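Local coordinates for putative Nitroreductase (Anabaena variabilis ATCC 29413, PDB 3EO7) that binds flavin mononucleotide and, as a member of the nitroreductase family, probably uses it to catalyse an oxidation-reduction reaction, at the flavin mononucleotide site. Sequence-based numbering; all coordinates share one arbitrary frame.

The flavin mononucleotide site. Residues 97-98, 101-103, 105, 107, 187-188, 191, 334-336, 425, 427, 479-482, 503. With FMN (flavin mononucleotide), chain B; CA (calcium ion), chain C.
Ser336 buries more of the flavin mononucleotide (FMN) than any other residue of the pocket, its short side chain putting a hydroxyl at the phosphate while CB packs against the ribityl C1'. Its OG, anti to the carbonyl carbon (chi1 -68°), donates to the phosphate oxygen FMN O1P at 2.6 Å, while its backbone N donates to O2P. With Arg334 and Arg335 it forms the phosphate-binding Arg-Arg-Ser segment of this nitroreductase-family flavin pocket. The two guanidinium groups meet the phosphate in different ways, sharing O3P, where each also makes a salt bridge. Arg334, bent at chi2 and chi3, approaches end-on, NH1 to O1P and NH2 to FMN O3P (2.9 Å), with both oxygens near its plane; NH2 also donates to Arg98 O, and Pro101 CD lies over one face, so the group's orientation is fixed. Arg335 comes side-on, NE to O2P and NH2 to FMN O3P (2.7 Å, 171° at the hydrogen). With Ser336, the arginines give O1P, O2P and O3P at least two protein donors each. An alanine in place of Arg334 would probably weaken phosphate binding, losing one donor each to O1P and O3P and part of the compensating positive charge.

At the pyrimidine end, the extended Gln425 matches an acceptor and a donor with one amide: OE1 receives FMN N3-H at 2.8 Å on a lone pair, and NE2 gives to O4 in the amide plane. Gly482 N donates to the redox-active FMN N5 at 3.1 Å, which may help polarise the ring; lacking a side chain, glycine probably eases this approach, with CA beside C6. Ala103's small methyl lets CA sit over the benzenoid face, with CB against C6 and C7; its N is anchored by Asp188 OD1, whose OD2 takes the Ser102 hydroxyl. The partly occupied calcium, perhaps from crystallisation, binds FMN O2 at 2.5 Å, with waters at the other modelled positions of a distorted six-coordinate site.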
loop_
_atom_site.group_PDB
_atom_site.type_symbol
_atom_site.label_atom_id
_atom_site.label_comp_id
_atom_site.label_asym_id
_atom_site.label_seq_id
_atom_site.Cartn_x
_atom_site.Cartn_y
_atom_site.Cartn_z
ATOM N N LEU A 97 -15.115 -4.625 7.415
ATOM C CA LEU A 97 -14.117 -4.678 6.389
ATOM C C LEU A 97 -14.229 -3.422 5.542
ATOM O O LEU A 97 -15.286 -2.779 5.464
ATOM C CB LEU A 97 -14.288 -5.927 5.529
ATOM C CG LEU A 97 -14.365 -7.263 6.277
ATOM C CD1 LEU A 97 -14.471 -8.387 5.243
ATOM C CD2 LEU A 97 -13.189 -7.512 7.210
ATOM N N ARG A 98 -13.114 -3.084 4.930
ATOM C CA ARG A 98 -12.974 -1.814 4.246
ATOM C C ARG A 98 -12.517 -1.912 2.815
ATOM O O ARG A 98 -12.151 -2.978 2.306
ATOM C CB ARG A 98 -11.970 -0.935 5.033
ATOM C CG ARG A 98 -12.199 -0.910 6.545
ATOM C CD ARG A 98 -11.411 0.175 7.268
ATOM N NE ARG A 98 -11.571 -0.034 8.711
ATOM C CZ ARG A 98 -11.072 0.737 9.655
ATOM N NH1 ARG A 98 -10.428 1.840 9.355
ATOM N NH2 ARG A 98 -11.255 0.400 10.928
ATOM N N PRO A 101 -7.592 -3.615 2.016
ATOM C CA PRO A 101 -7.318 -4.821 2.808
ATOM C C PRO A 101 -6.341 -4.447 3.918
ATOM O O PRO A 101 -5.741 -3.378 3.883
ATOM C CB PRO A 101 -6.675 -5.779 1.807
ATOM C CG PRO A 101 -6.004 -4.842 0.803
ATOM C CD PRO A 101 -6.950 -3.677 0.679
ATOM N N SER A 102 -6.209 -5.307 4.913
ATOM C CA SER A 102 -5.277 -5.064 6.022
ATOM C C SER A 102 -4.901 -6.386 6.648
ATOM O O SER A 102 -5.790 -7.228 6.900
ATOM C CB SER A 102 -5.919 -4.192 7.108
ATOM O OG SER A 102 -5.185 -4.199 8.331
ATOM N N ALA A 103 -3.603 -6.572 6.871
ATOM C CA ALA A 103 -3.099 -7.802 7.531
ATOM C C ALA A 103 -3.836 -7.966 8.851
ATOM O O ALA A 103 -3.885 -7.063 9.698
ATOM C CB ALA A 103 -1.598 -7.695 7.751
ATOM N N GLY A 105 -6.926 -7.918 9.406
ATOM C CA GLY A 105 -8.121 -7.090 9.551
ATOM C C GLY A 105 -7.950 -6.131 10.727
ATOM O O GLY A 105 -8.877 -5.901 11.485
ATOM N N TYR A 107 -6.370 -2.748 10.510
ATOM C CA TYR A 107 -6.544 -1.347 10.117
ATOM C C TYR A 107 -5.689 -0.325 10.855
ATOM O O TYR A 107 -6.214 0.634 11.435
ATOM C CB TYR A 107 -8.049 -0.943 10.140
ATOM C CG TYR A 107 -8.811 -1.957 9.372
ATOM C CD1 TYR A 107 -8.671 -2.045 7.992
ATOM C CD2 TYR A 107 -9.581 -2.920 10.021
ATOM C CE1 TYR A 107 -9.325 -3.046 7.259
ATOM C CE2 TYR A 107 -10.222 -3.912 9.298
ATOM C CZ TYR A 107 -10.087 -3.980 7.922
ATOM O OH TYR A 107 -10.692 -5.008 7.222
ATOM N N LEU A 187 2.736 -2.153 4.434
ATOM C CA LEU A 187 2.003 -2.842 3.341
ATOM C C LEU A 187 0.551 -2.391 3.317
ATOM O O LEU A 187 0.029 -2.049 2.250
ATOM C CB LEU A 187 2.085 -4.364 3.505
ATOM C CG LEU A 187 3.510 -4.898 3.292
ATOM C CD1 LEU A 187 3.611 -6.341 3.832
ATOM C CD2 LEU A 187 3.868 -4.808 1.816
ATOM N N ASP A 188 -0.116 -2.459 4.473
ATOM C CA ASP A 188 -1.523 -2.030 4.605
ATOM C C ASP A 188 -1.692 -0.593 4.070
ATOM O O ASP A 188 -2.642 -0.277 3.347
ATOM C CB ASP A 188 -1.987 -2.023 6.062
ATOM C CG ASP A 188 -2.212 -3.404 6.650
ATOM O OD1 ASP A 188 -1.961 -4.438 5.982
ATOM O OD2 ASP A 188 -2.633 -3.431 7.833
ATOM N N HIS A 191 -1.533 -0.339 0.300
ATOM C CA HIS A 191 -2.805 -0.721 -0.319
ATOM C C HIS A 191 -3.759 0.477 -0.333
ATOM O O HIS A 191 -4.421 0.755 -1.358
ATOM C CB HIS A 191 -3.471 -1.925 0.384
ATOM C CG HIS A 191 -2.937 -3.266 -0.037
ATOM N ND1 HIS A 191 -3.452 -3.962 -1.105
ATOM C CD2 HIS A 191 -1.916 -4.018 0.446
ATOM C CE1 HIS A 191 -2.783 -5.109 -1.241
ATOM N NE2 HIS A 191 -1.856 -5.173 -0.309
ATOM N N ARG A 334 -14.595 -5.572 -3.649
ATOM C CA ARG A 334 -13.320 -6.261 -3.494
ATOM C C ARG A 334 -13.181 -6.877 -2.122
ATOM O O ARG A 334 -13.331 -6.192 -1.112
ATOM C CB ARG A 334 -12.173 -5.273 -3.689
ATOM C CG ARG A 334 -10.779 -5.925 -3.500
ATOM C CD ARG A 334 -9.775 -5.008 -2.831
ATOM N NE ARG A 334 -10.214 -4.575 -1.490
ATOM C CZ ARG A 334 -10.184 -5.309 -0.396
ATOM N NH1 ARG A 334 -9.696 -6.535 -0.410
ATOM N NH2 ARG A 334 -10.611 -4.776 0.734
ATOM N N ARG A 335 -12.887 -8.172 -2.094
ATOM C CA ARG A 335 -12.572 -8.897 -0.863
ATOM C C ARG A 335 -11.340 -9.760 -1.123
ATOM O O ARG A 335 -11.098 -10.174 -2.267
ATOM C CB ARG A 335 -13.718 -9.834 -0.495
ATOM C CG ARG A 335 -15.051 -9.159 -0.185
ATOM C CD ARG A 335 -15.200 -8.773 1.270
ATOM N NE ARG A 335 -14.299 -7.707 1.719
ATOM C CZ ARG A 335 -14.588 -6.411 1.657
ATOM N NH1 ARG A 335 -15.743 -5.990 1.172
ATOM N NH2 ARG A 335 -13.732 -5.518 2.145
ATOM N N SER A 336 -10.592 -10.061 -0.057
ATOM C CA SER A 336 -9.485 -10.997 -0.119
ATOM C C SER A 336 -10.122 -12.393 -0.126
ATOM O O SER A 336 -10.877 -12.750 0.780
ATOM C CB SER A 336 -8.573 -10.839 1.083
ATOM O OG SER A 336 -7.897 -9.599 1.020
ATOM N N GLN A 425 -0.268 -21.992 4.460
ATOM C CA GLN A 425 -1.583 -21.606 3.951
ATOM C C GLN A 425 -1.906 -22.262 2.618
ATOM O O GLN A 425 -1.089 -22.212 1.690
ATOM C CB GLN A 425 -1.687 -20.104 3.810
ATOM C CG GLN A 425 -1.587 -19.400 5.163
ATOM C CD GLN A 425 -1.791 -17.916 5.048
ATOM O OE1 GLN A 425 -2.918 -17.459 4.850
ATOM N NE2 GLN A 425 -0.710 -17.153 5.142
ATOM N N LEU A 427 -3.806 -21.153 0.477
ATOM C CA LEU A 427 -3.758 -20.135 -0.579
ATOM C C LEU A 427 -2.497 -20.278 -1.421
ATOM O O LEU A 427 -2.555 -20.120 -2.627
ATOM C CB LEU A 427 -3.827 -18.718 -0.004
ATOM C CG LEU A 427 -5.179 -18.282 0.564
ATOM C CD1 LEU A 427 -5.007 -16.975 1.425
ATOM C CD2 LEU A 427 -6.264 -18.072 -0.508
ATOM N N SER A 479 -5.288 -12.815 -2.833
ATOM C CA SER A 479 -5.017 -12.472 -1.464
ATOM C C SER A 479 -3.546 -12.195 -1.239
ATOM O O SER A 479 -2.694 -12.971 -1.651
ATOM C CB SER A 479 -5.455 -13.581 -0.496
ATOM O OG SER A 479 -5.241 -13.180 0.867
ATOM N N GLY A 480 -3.257 -11.119 -0.520
ATOM C CA GLY A 480 -1.924 -10.875 -0.057
ATOM C C GLY A 480 -1.602 -11.904 1.017
ATOM O O GLY A 480 -2.509 -12.529 1.611
ATOM N N ILE A 481 -0.307 -12.073 1.255
ATOM C CA ILE A 481 0.259 -12.932 2.290
ATOM C C ILE A 481 1.388 -12.123 2.939
ATOM O O ILE A 481 2.403 -11.851 2.297
ATOM C CB ILE A 481 0.874 -14.221 1.688
ATOM C CG1 ILE A 481 -0.169 -15.030 0.906
ATOM C CG2 ILE A 481 1.556 -15.052 2.785
ATOM C CD1 ILE A 481 -1.194 -15.710 1.698
ATOM N N GLY A 482 1.217 -11.740 4.198
ATOM C CA GLY A 482 2.211 -10.889 4.859
ATOM C C GLY A 482 3.354 -11.612 5.527
ATOM O O GLY A 482 4.459 -11.076 5.637
ATOM N N TYR A 503 6.878 -8.842 -0.050
ATOM C CA TYR A 503 5.449 -9.114 -0.047
ATOM C C TYR A 503 5.135 -10.209 -1.038
ATOM O O TYR A 503 5.891 -10.418 -1.985
ATOM C CB TYR A 503 4.703 -7.816 -0.394
ATOM C CG TYR A 503 3.204 -7.778 -0.211
ATOM C CD1 TYR A 503 2.581 -8.429 0.855
ATOM C CD2 TYR A 503 2.414 -7.026 -1.073
ATOM C CE1 TYR A 503 1.216 -8.391 1.030
ATOM C CE2 TYR A 503 1.029 -6.945 -0.902
ATOM C CZ TYR A 503 0.440 -7.609 0.163
ATOM O OH TYR A 503 -0.879 -7.564 0.382
HETATM N N1 FMN B . -5.094 -13.067 4.184
HETATM C C2 FMN B . -4.739 -14.374 4.468
HETATM O O2 FMN B . -5.573 -15.273 4.449
HETATM N N3 FMN B . -3.467 -14.747 4.813
HETATM C C4 FMN B . -2.459 -13.838 4.941
HETATM O O4 FMN B . -1.294 -14.256 5.073
HETATM C C4A FMN B . -2.769 -12.509 4.660
HETATM N N5 FMN B . -1.807 -11.530 4.821
HETATM C C5A FMN B . -2.097 -10.202 4.450
HETATM C C6 FMN B . -1.125 -9.209 4.485
HETATM C C7 FMN B . -1.416 -7.889 4.140
HETATM C C7M FMN B . -0.292 -6.844 4.073
HETATM C C8 FMN B . -2.702 -7.545 3.745
HETATM C C8M FMN B . -3.033 -6.182 3.175
HETATM C C9 FMN B . -3.705 -8.531 3.693
HETATM C C9A FMN B . -3.400 -9.858 4.044
HETATM N N10 FMN B . -4.387 -10.836 4.005
HETATM C C10 FMN B . -4.079 -12.138 4.290
HETATM C "C1'" FMN B . -5.848 -10.480 3.819
HETATM C "C2'" FMN B . -6.488 -9.894 5.061
HETATM O "O2'" FMN B . -6.824 -10.955 5.981
HETATM C "C3'" FMN B . -7.721 -9.089 4.656
HETATM O "O3'" FMN B . -7.329 -7.935 3.907
HETATM C "C4'" FMN B . -8.627 -8.695 5.838
HETATM O "O4'" FMN B . -9.155 -9.877 6.503
HETATM C "C5'" FMN B . -9.763 -7.814 5.356
HETATM O "O5'" FMN B . -10.545 -8.446 4.379
HETATM P P FMN B . -10.748 -7.834 2.935
HETATM O O1P FMN B . -9.387 -7.803 2.248
HETATM O O2P FMN B . -11.717 -8.788 2.246
HETATM O O3P FMN B . -11.330 -6.455 3.043
HETATM CA CA CA C . -8.003 -14.856 4.379
HETATM O O HOH W 1 -9.847 -15.851 5.822
HETATM O O HOH W 2 -8.349 -12.855 4.934
HETATM O O HOH W 3 -10.121 -14.478 3.297
HETATM O O HOH W 4 -7.535 -14.184 2.215
HETATM O O HOH W 5 -7.946 -17.301 3.762
HETATM O O HOH W 6 -10.591 -4.511 4.626
HETATM O O HOH W 7 -12.202 -11.368 2.826
#